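Local coordinates for protein toll (Drosophila melanogaster, PDB 4LXR), which serves as the cell-surface receptor for the cleaved, active form of the cytokine Spätzle, driving antifungal defence and dorsal-ventral patterning of the embryo, at residues F288-E293 with F311-Q316. Numbering follows the deposited sequence.
Sequences FANQPE and FEHSTQ
Phe288 meets the following turn twice: its CB rests 4.0 Å from CD1 of Phe311, and its carbonyl O accepts a 2.7 Å bond from Ser314 OG, which approaches in the carbonyl plane on a lone pair. Both side chains also touch Leu297 of strand 296-299. At Ala289, CB packs against Glu312 CG. Next, the backbone N of Asn290 donates to Glu312 O (2.8 Å). The side-chain amide of Asn290 lies beside the His313 ring and points the same way, the planes 22° apart. This is the leucine-rich-repeat solenoid of the receptor's extracellular part, in which equivalent loops of successive coils, each leading into a strand, lie side by side, Phe288 next to Phe311 and Asn290 next to His313. The N of Gln291 donates to Ser314 OG at 3.1 Å, so that one hydroxyl, set beside its own backbone N (chi1 -67°), bridges two backbone groups of the preceding coil. An alanine at Ser314 would probably leave the Phe288 carbonyl and the Gln291 N-H without the hydroxyl that joins them. The Gln291 side-chain amide turns back to Asn265 O, one coil earlier, whereas its backbone O accepts a hydrogen bond from a water that in turn accepts one from Gln316 N-H.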
loop_
_atom_site.group_PDB
_atom_site.type_symbol
_atom_site.label_atom_id
_atom_site.label_comp_id
_atom_site.label_asym_id
_atom_site.label_seq_id
_atom_site.Cartn_x
_atom_site.Cartn_y
_atom_site.Cartn_z
ATOM N N PHE A 288 32.142 16.640 8.527
ATOM C CA PHE A 288 32.217 15.179 8.572
ATOM C C PHE A 288 33.380 14.619 7.762
ATOM O O PHE A 288 33.342 13.477 7.310
ATOM C CB PHE A 288 30.908 14.549 8.102
ATOM C CG PHE A 288 29.736 14.894 8.964
ATOM C CD1 PHE A 288 29.725 14.544 10.316
ATOM C CD2 PHE A 288 28.647 15.580 8.436
ATOM C CE1 PHE A 288 28.643 14.865 11.121
ATOM C CE2 PHE A 288 27.555 15.917 9.235
ATOM C CZ PHE A 288 27.546 15.553 10.579
ATOM N N ALA A 289 34.424 15.424 7.592
ATOM C CA ALA A 289 35.581 15.008 6.813
ATOM C C ALA A 289 36.622 14.284 7.671
ATOM O O ALA A 289 36.626 14.410 8.899
ATOM C CB ALA A 289 36.204 16.209 6.140
ATOM N N ASN A 290 37.496 13.530 7.010
ATOM C CA ASN A 290 38.639 12.891 7.663
ATOM C C ASN A 290 38.262 11.975 8.821
ATOM O O ASN A 290 38.969 11.906 9.820
ATOM C CB ASN A 290 39.643 13.946 8.131
ATOM C CG ASN A 290 40.182 14.778 6.982
ATOM O OD1 ASN A 290 39.930 15.979 6.894
ATOM N ND2 ASN A 290 40.931 14.139 6.095
ATOM N N GLN A 291 37.145 11.274 8.668
ATOM C CA GLN A 291 36.649 10.334 9.667
ATOM C C GLN A 291 36.806 8.906 9.163
ATOM O O GLN A 291 36.057 8.470 8.284
ATOM C CB GLN A 291 35.172 10.632 9.951
ATOM C CG GLN A 291 34.962 11.942 10.687
ATOM C CD GLN A 291 35.316 11.830 12.164
ATOM O OE1 GLN A 291 35.597 10.738 12.665
ATOM N NE2 GLN A 291 35.292 12.955 12.867
ATOM N N PRO A 292 37.786 8.168 9.705
ATOM C CA PRO A 292 38.084 6.859 9.105
ATOM C C PRO A 292 37.026 5.781 9.398
ATOM O O PRO A 292 36.974 4.789 8.681
ATOM C CB PRO A 292 39.451 6.493 9.713
ATOM C CG PRO A 292 39.514 7.248 11.015
ATOM C CD PRO A 292 38.729 8.526 10.783
ATOM N N GLU A 293 36.177 5.977 10.404
ATOM C CA GLU A 293 35.225 4.929 10.790
ATOM C C GLU A 293 33.757 5.357 10.635
ATOM O O GLU A 293 32.849 4.645 11.058
ATOM C CB GLU A 293 35.501 4.466 12.232
ATOM C CG GLU A 293 36.817 3.687 12.408
ATOM C CD GLU A 293 37.295 3.630 13.870
ATOM O OE1 GLU A 293 36.577 4.115 14.768
ATOM O OE2 GLU A 293 38.393 3.093 14.126
ATOM N N PHE A 311 32.262 15.584 3.301
ATOM C CA PHE A 311 32.597 14.203 3.617
ATOM C C PHE A 311 33.977 13.811 3.119
ATOM O O PHE A 311 34.214 12.617 2.911
ATOM C CB PHE A 311 31.624 13.239 2.927
ATOM C CG PHE A 311 30.178 13.548 3.152
ATOM C CD1 PHE A 311 29.641 13.552 4.430
ATOM C CD2 PHE A 311 29.337 13.772 2.069
ATOM C CE1 PHE A 311 28.308 13.824 4.627
ATOM C CE2 PHE A 311 28.004 14.031 2.257
ATOM C CZ PHE A 311 27.481 14.063 3.534
ATOM N N GLU A 312 34.876 14.775 2.897
ATOM C CA GLU A 312 36.109 14.440 2.187
ATOM C C GLU A 312 36.997 13.508 3.005
ATOM O O GLU A 312 37.125 13.658 4.217
ATOM C CB GLU A 312 36.875 15.677 1.683
ATOM C CG GLU A 312 37.514 16.531 2.756
ATOM C CD GLU A 312 38.471 17.570 2.178
ATOM O OE1 GLU A 312 39.407 17.985 2.890
ATOM O OE2 GLU A 312 38.283 17.972 1.019
ATOM N N HIS A 313 37.562 12.520 2.318
ATOM C CA HIS A 313 38.394 11.486 2.925
ATOM C C HIS A 313 37.673 10.620 3.947
ATOM O O HIS A 313 38.310 9.846 4.645
ATOM C CB HIS A 313 39.685 12.073 3.512
ATOM C CG HIS A 313 40.501 12.825 2.509
ATOM N ND1 HIS A 313 40.708 14.187 2.587
ATOM C CD2 HIS A 313 41.133 12.411 1.386
ATOM C CE1 HIS A 313 41.446 14.577 1.562
ATOM N NE2 HIS A 313 41.719 13.519 0.819
ATOM N N SER A 314 36.351 10.731 4.023
ATOM C CA SER A 314 35.576 9.832 4.881
ATOM C C SER A 314 35.060 8.660 4.044
ATOM O O SER A 314 33.901 8.624 3.624
ATOM C CB SER A 314 34.444 10.589 5.574
ATOM O OG SER A 314 34.971 11.538 6.501
ATOM N N THR A 315 35.946 7.700 3.801
ATOM C CA THR A 315 35.737 6.706 2.755
ATOM C C THR A 315 34.823 5.555 3.169
ATOM O O THR A 315 34.331 4.819 2.314
ATOM C CB THR A 315 37.080 6.145 2.230
ATOM O OG1 THR A 315 37.672 5.299 3.220
ATOM C CG2 THR A 315 38.048 7.284 1.895
ATOM N N GLN A 316 34.582 5.412 4.471
ATOM C CA GLN A 316 33.792 4.287 4.967
ATOM C C GLN A 316 32.294 4.548 5.071
ATOM O O GLN A 316 31.548 3.679 5.506
ATOM C CB GLN A 316 34.319 3.792 6.322
ATOM C CG GLN A 316 35.753 3.273 6.281
ATOM C CD GLN A 316 36.025 2.382 5.089
ATOM O OE1 GLN A 316 36.820 2.727 4.209
ATOM N NE2 GLN A 316 35.369 1.228 5.050
HETATM O O HOH W 1 34.277 7.173 6.764
#